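Local coordinates for protein MgGH51 (Meripilus giganteus, PDB 6ZPV) that probably removes alpha-L-arabinofuranosyl residues from arabinose-bearing polysaccharides or oligosaccharides, as an alpha-L-arabinofuranosidase of glycoside hydrolase family 51, at residues A[329-332]-A[333-336]; A[452-455]-A[456-460]; A[512-515]-A[516-520]. One frame throughout, in Å; residues are numbered along the deposited sequence.

Contact 1: residues A[329-332]-A[333-336]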
loop_
_atom_site.group_PDB
_atom_site.type_symbol
_atom_site.label_atom_id
_atom_site.label_comp_id
_atom_site.label_asym_id
_atom_site.label_seq_id
_atom_site.Cartn_x
_atom_site.Cartn_y
_atom_site.Cartn_z
ATOM N N ALA A 329 5.078 21.391 11.974
ATOM C CA ALA A 329 4.767 22.106 10.704
ATOM C C ALA A 329 6.039 22.787 10.203
ATOM O O ALA A 329 6.260 22.839 8.986
ATOM C CB ALA A 329 3.645 23.091 10.957
ATOM N N ALA A 330 6.824 23.392 11.081
ATOM C CA ALA A 330 8.104 23.999 10.650
ATOM C C ALA A 330 8.995 22.963 10.017
ATOM O O ALA A 330 9.729 23.260 9.078
ATOM C CB ALA A 330 8.775 24.691 11.822
ATOM N N LEU A 331 8.935 21.734 10.539
ATOM C CA LEU A 331 9.744 20.645 10.009
ATOM C C LEU A 331 9.307 20.293 8.583
ATOM O O LEU A 331 10.145 20.113 7.684
ATOM C CB LEU A 331 9.629 19.436 10.935
ATOM C CG LEU A 331 10.461 18.205 10.551
ATOM C CD1 LEU A 331 11.944 18.503 10.568
ATOM C CD2 LEU A 331 10.146 17.053 11.461
ATOM N N ARG A 332 7.996 20.191 8.329
ATOM C CA ARG A 332 7.490 19.955 6.985
ATOM C C ARG A 332 8.052 21.027 6.046
ATOM O O ARG A 332 8.503 20.726 4.914
ATOM C CB ARG A 332 5.962 19.951 6.959
ATOM C CG ARG A 332 5.385 19.645 5.581
ATOM C CD ARG A 332 3.910 20.005 5.391
ATOM N NE ARG A 332 3.667 21.429 5.544
ATOM C CZ ARG A 332 2.968 22.023 6.508
ATOM N NH1 ARG A 332 2.546 21.344 7.556
ATOM N NH2 ARG A 332 2.687 23.297 6.415
ATOM N N ALA A 333 7.987 22.283 6.426
ATOM C CA ALA A 333 8.526 23.372 5.610
ATOM C C ALA A 333 10.025 23.140 5.368
ATOM O O ALA A 333 10.492 23.375 4.227
ATOM C CB ALA A 333 8.213 24.723 6.276
ATOM N N SER A 334 10.784 22.849 6.405
ATOM C CA SER A 334 12.233 22.662 6.294
ATOM C C SER A 334 12.600 21.559 5.296
ATOM O O SER A 334 13.692 21.594 4.720
ATOM C CB SER A 334 12.841 22.364 7.670
ATOM O OG SER A 334 12.758 21.012 8.041
ATOM N N LEU A 335 11.718 20.575 5.164
ATOM C CA LEU A 335 11.896 19.446 4.254
ATOM C C LEU A 335 11.356 19.741 2.853
ATOM O O LEU A 335 11.351 18.827 2.009
ATOM C CB LEU A 335 11.227 18.219 4.874
ATOM C CG LEU A 335 11.905 17.711 6.152
ATOM C CD1 LEU A 335 11.021 16.689 6.880
ATOM C CD2 LEU A 335 13.259 17.104 5.866
ATOM N N GLY A 336 11.008 20.979 2.571
ATOM C CA GLY A 336 10.725 21.403 1.202
ATOM C C GLY A 336 9.267 21.557 0.848
ATOM O O GLY A 336 8.982 21.826 -0.317
#

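Contact 2: residues A[452-455]-A[456-460]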
loop_
_atom_site.group_PDB
_atom_site.type_symbol
_atom_site.label_atom_id
_atom_site.label_comp_id
_atom_site.label_asym_id
_atom_site.label_seq_id
_atom_site.Cartn_x
_atom_site.Cartn_y
_atom_site.Cartn_z
ATOM N N PRO A 452 -6.984 -13.413 -6.075
ATOM C CA PRO A 452 -8.389 -13.188 -6.385
ATOM C C PRO A 452 -8.785 -14.034 -7.609
ATOM O O PRO A 452 -7.961 -14.287 -8.502
ATOM C CB PRO A 452 -8.456 -11.689 -6.688
ATOM C CG PRO A 452 -7.283 -11.098 -5.902
ATOM C CD PRO A 452 -6.195 -12.169 -6.055
ATOM N N THR A 453 -10.038 -14.421 -7.666
ATOM C CA THR A 453 -10.605 -15.201 -8.765
ATOM C C THR A 453 -11.729 -14.397 -9.427
ATOM O O THR A 453 -12.161 -13.333 -8.971
ATOM C CB THR A 453 -11.125 -16.563 -8.260
ATOM O OG1 THR A 453 -12.165 -16.263 -7.319
ATOM C CG2 THR A 453 -10.025 -17.413 -7.632
ATOM N N VAL A 454 -12.225 -14.923 -10.534
ATOM C CA VAL A 454 -13.423 -14.308 -11.158
ATOM C C VAL A 454 -14.567 -14.365 -10.147
ATOM O O VAL A 454 -15.325 -13.401 -9.968
ATOM C CB VAL A 454 -13.757 -14.920 -12.497
ATOM C CG1 VAL A 454 -14.956 -14.234 -13.121
ATOM C CG2 VAL A 454 -12.583 -14.843 -13.468
ATOM N N GLN A 455 -14.727 -15.511 -9.489
ATOM C CA GLN A 455 -15.766 -15.681 -8.466
ATOM C C GLN A 455 -15.648 -14.595 -7.386
ATOM O O GLN A 455 -16.681 -13.987 -6.947
ATOM C CB GLN A 455 -15.633 -17.095 -7.820
ATOM C CG GLN A 455 -16.788 -17.506 -6.882
ATOM C CD GLN A 455 -16.595 -18.809 -6.141
ATOM O OE1 GLN A 455 -15.612 -19.518 -6.404
ATOM N NE2 GLN A 455 -17.522 -19.136 -5.265
ATOM N N SER A 456 -14.445 -14.394 -6.856
ATOM C CA SER A 456 -14.312 -13.455 -5.711
ATOM C C SER A 456 -14.538 -12.032 -6.185
ATOM O O SER A 456 -15.235 -11.253 -5.504
ATOM C CB SER A 456 -12.969 -13.640 -5.015
ATOM O OG SER A 456 -11.836 -13.130 -5.751
ATOM N N ALA A 457 -14.029 -11.627 -7.338
ATOM C CA ALA A 457 -14.186 -10.279 -7.872
ATOM C C ALA A 457 -15.649 -9.980 -8.156
ATOM O O ALA A 457 -16.105 -8.848 -7.960
ATOM C CB ALA A 457 -13.331 -10.091 -9.114
ATOM N N THR A 458 -16.363 -10.987 -8.718
ATOM C CA THR A 458 -17.781 -10.738 -9.061
ATOM C C THR A 458 -18.648 -10.636 -7.814
ATOM O O THR A 458 -19.590 -9.835 -7.770
ATOM C CB THR A 458 -18.271 -11.778 -10.066
ATOM O OG1 THR A 458 -18.238 -13.118 -9.575
ATOM C CG2 THR A 458 -17.523 -11.674 -11.357
ATOM N N GLY A 459 -18.385 -11.440 -6.776
ATOM C CA GLY A 459 -19.103 -11.305 -5.503
ATOM C C GLY A 459 -18.796 -9.954 -4.905
ATOM O O GLY A 459 -19.735 -9.267 -4.434
ATOM N N GLU A 460 -17.541 -9.543 -4.864
ATOM C CA GLU A 460 -17.186 -8.205 -4.383
ATOM C C GLU A 460 -17.932 -7.130 -5.182
ATOM O O GLU A 460 -18.491 -6.191 -4.585
ATOM C CB GLU A 460 -15.697 -7.974 -4.485
ATOM C CG GLU A 460 -14.903 -8.824 -3.494
ATOM C CD GLU A 460 -13.480 -9.148 -3.939
ATOM O OE1 GLU A 460 -13.012 -8.576 -4.951
ATOM O OE2 GLU A 460 -12.829 -9.941 -3.217
#

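Contact 3: residues A[512-515]-A[516-520]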
loop_
_atom_site.group_PDB
_atom_site.type_symbol
_atom_site.label_atom_id
_atom_site.label_comp_id
_atom_site.label_asym_id
_atom_site.label_seq_id
_atom_site.Cartn_x
_atom_site.Cartn_y
_atom_site.Cartn_z
ATOM N N GLN A 512 -12.308 -3.291 -9.051
ATOM C CA GLN A 512 -12.113 -2.004 -8.374
ATOM C C GLN A 512 -11.956 -0.884 -9.398
ATOM O O GLN A 512 -12.573 0.195 -9.223
ATOM C CB GLN A 512 -10.898 -2.027 -7.434
ATOM C CG GLN A 512 -10.994 -2.954 -6.227
ATOM C CD GLN A 512 -11.994 -2.470 -5.236
ATOM O OE1 GLN A 512 -11.956 -1.279 -4.830
ATOM N NE2 GLN A 512 -12.877 -3.382 -4.802
ATOM N N LYS A 513 -11.132 -1.086 -10.413
ATOM C CA LYS A 513 -10.910 -0.059 -11.451
ATOM C C LYS A 513 -12.198 0.224 -12.233
ATOM O O LYS A 513 -12.488 1.413 -12.512
ATOM C CB LYS A 513 -9.798 -0.582 -12.363
ATOM C CG LYS A 513 -9.440 0.343 -13.511
ATOM C CD LYS A 513 -8.320 -0.215 -14.416
ATOM C CE LYS A 513 -7.988 0.694 -15.582
ATOM N NZ LYS A 513 -7.037 0.045 -16.528
ATOM N N LEU A 514 -12.926 -0.794 -12.616
ATOM C CA LEU A 514 -14.179 -0.591 -13.351
ATOM C C LEU A 514 -15.145 0.246 -12.515
ATOM O O LEU A 514 -15.846 1.105 -13.065
ATOM C CB LEU A 514 -14.801 -1.938 -13.742
ATOM C CG LEU A 514 -14.142 -2.661 -14.914
ATOM C CD1 LEU A 514 -14.664 -4.050 -15.018
ATOM C CD2 LEU A 514 -14.330 -1.947 -16.211
ATOM N N PHE A 515 -15.214 0.005 -11.206
ATOM C CA PHE A 515 -16.137 0.777 -10.382
ATOM C C PHE A 515 -15.667 2.204 -10.214
ATOM O O PHE A 515 -16.471 3.138 -10.274
ATOM C CB PHE A 515 -16.408 0.067 -9.043
ATOM C CG PHE A 515 -17.526 -0.964 -9.111
ATOM C CD1 PHE A 515 -17.460 -2.058 -9.924
ATOM C CD2 PHE A 515 -18.657 -0.792 -8.333
ATOM C CE1 PHE A 515 -18.536 -2.922 -10.022
ATOM C CE2 PHE A 515 -19.725 -1.653 -8.436
ATOM C CZ PHE A 515 -19.663 -2.726 -9.273
ATOM N N ALA A 516 -14.382 2.403 -9.945
ATOM C CA ALA A 516 -13.840 3.724 -9.616
ATOM C C ALA A 516 -13.713 4.632 -10.817
ATOM O O ALA A 516 -13.904 5.851 -10.682
ATOM C CB ALA A 516 -12.471 3.557 -8.948
ATOM N N LEU A 517 -13.364 4.104 -11.982
ATOM C CA LEU A 517 -13.175 4.973 -13.162
ATOM C C LEU A 517 -14.499 5.290 -13.874
ATOM O O LEU A 517 -14.503 6.152 -14.812
ATOM C CB LEU A 517 -12.280 4.276 -14.169
ATOM C CG LEU A 517 -10.799 4.222 -13.816
ATOM C CD1 LEU A 517 -10.041 3.635 -14.972
ATOM C CD2 LEU A 517 -10.218 5.596 -13.486
ATOM N N ASN A 518 -15.574 4.648 -13.534
ATOM C CA ASN A 518 -16.870 4.771 -14.208
ATOM C C ASN A 518 -17.941 5.103 -13.134
ATOM O O ASN A 518 -18.845 4.310 -12.881
ATOM C CB ASN A 518 -17.185 3.486 -14.991
ATOM C CG ASN A 518 -16.091 3.131 -15.950
ATOM O OD1 ASN A 518 -15.959 3.702 -17.030
ATOM N ND2 ASN A 518 -15.290 2.176 -15.577
ATOM N N LYS A 519 -17.793 6.235 -12.517
ATOM C CA LYS A 519 -18.566 6.635 -11.327
ATOM C C LYS A 519 -18.976 8.116 -11.469
ATOM O O LYS A 519 -18.113 9.007 -11.569
ATOM C CB LYS A 519 -17.760 6.491 -10.036
ATOM C CG LYS A 519 -18.589 6.770 -8.774
ATOM C CD LYS A 519 -17.755 7.295 -7.632
ATOM C CE LYS A 519 -17.416 8.700 -7.813
ATOM N NZ LYS A 519 -16.534 9.156 -6.787
ATOM N N GLY A 520 -20.237 8.334 -11.565
ATOM C CA GLY A 520 -20.750 9.674 -11.605
ATOM C C GLY A 520 -20.863 10.310 -10.208
ATOM O O GLY A 520 -20.615 9.659 -9.182
#

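Contact 1: residues A[329-332]-A[333-336]
Leu331 O is shared by two donors, Ser334 in the last turn of helix 327-334 and Leu335 just beyond it. The Ser334 hydroxyl gives it a proton, OG to Leu331 O 2.8 Å, in the carbonyl plane on a lone pair (C=O...OG 120°). Leu335 N reaches the same oxygen at 3.0 Å through a bent N-H (141°). Ser334 OG sits between its own N and carbonyl carbon (chi1 84°), turning back over the preceding turn. Leu331 and Leu335 run side by side, CG of the first 4.0 Å from CD1 of the second, and both touch Val248. On another side of the helix, which lies in the connection between barrel strands 284-289 and 345-348, Arg332 bends at chi3 and lays one guanidinium face over Ala329 O, 4.2 Å above the plane; its nitrogens bond to the carbonyl oxygens of Phe318, Gly321, His337 and Pro338. Gly336, at positive phi, is the C-prime residue of a Schellman motif, its N 3.0 Å from Ala333 O, with His337 N returning to Arg332 O. Carbonyls at the helix end thus find donors locally, while Arg332 ties the helix to the end of helix 306-320 and to the chain on either side.

Contact 2: residues A[452-455]-A[456-460]
A capping box opens helix 454-469, the helix that follows the barrel strand 424-432 and leads to strand 474-479 of the eight-stranded parallel sheet. Thr453 is the N-cap: its OG1 accepts from Ser456 N at 3.0 Å, and in return Thr453 N donates to Ser456 OG at 2.9 Å, with an N-H...O angle of 162°. With chi1 near +60° at both residues (62° and 73°), each hydroxyl points at the other residue's backbone N-H. The helical ladder starts at once with Ala457 N to Thr453 O, 3.0 Å. One residue further on, Thr458 N binds Val454 O at 2.9 Å, and the Thr458 OG1 proton has two carbonyls to choose from, Val454 O at 3.0 Å and Gln455 O at 3.2 Å. Methyl CG2 of Thr458 meets CG1 of Val454 at 4.0 Å. Pro452 packs its ring on Tyr479 and on the start of helix 507-517, whereas Gln455 extends to a bound sulfate, probably from the crystallisation liquor. Reciprocal capping therefore satisfies the N-H of Ser456 in the first turn and that of the N-cap residue itself, in a largely buried setting.

Contact 3: residues A[512-515]-A[516-520]
Lys513 and Leu517 cross at a slant on one flank of helix 507-517, the lysine stretched out from end to end and the leucine leaning over its methylenes. With CG placed anti to its own N (chi1 179°), the lysine lies alongside Leu517 CD1, which touches both Lys513 CG at 3.7 Å and Lys513 CE at 3.6 Å. The ammonium beyond goes on to a salt bridge with Glu219. On another flank Asn518 folds back over the last turn, its CG anti to its carbonyl carbon (chi1 -55°). The amide comes in with Leu514 O almost exactly in its own plane, and ND2 donates to that oxygen at 2.8 Å in a nearly straight bond (172°). Here the side chain serves a carbonyl that the backbone no longer reaches: Leu517 N still binds Lys513 O at 2.9 Å, but Asn518 has left helical geometry. The helix, probably the last of the (beta/alpha)8 barrel, packs against the antiparallel beta domain that follows it in GH51 enzymes. Leu514 packs on strands 575-582 and 618-625, and Phe515 on Ala461 and Met464 of helix 454-469. Where the chain leaves the helix, Lys551 NZ donates to both Phe515 O and Asn518 O.

Three helix ends illustrate how differently a chain can start or stop a helix. Contact 2 begins one, while contacts 1 and 3 finish theirs by different means. Contacts 2 and 3 are neighbours, their centres about 16 Å apart and their nearest atoms about 5 Å apart without touching; helices 454-469 and 507-517 pack together, and Glu460 OE1 and Ser508 OG share a hydrogen bond between them. Contact 1 stands alone, its centre about 44 Å from that of contact 2, on the opposite side of the chain's centre, and about 36 Å from that of contact 3. N-acetylglucosamine units of bound glycans, not substrate in this unliganded enzyme, lie about 10 Å from the Leu331 side chain and about 14 Å from that of Pro452.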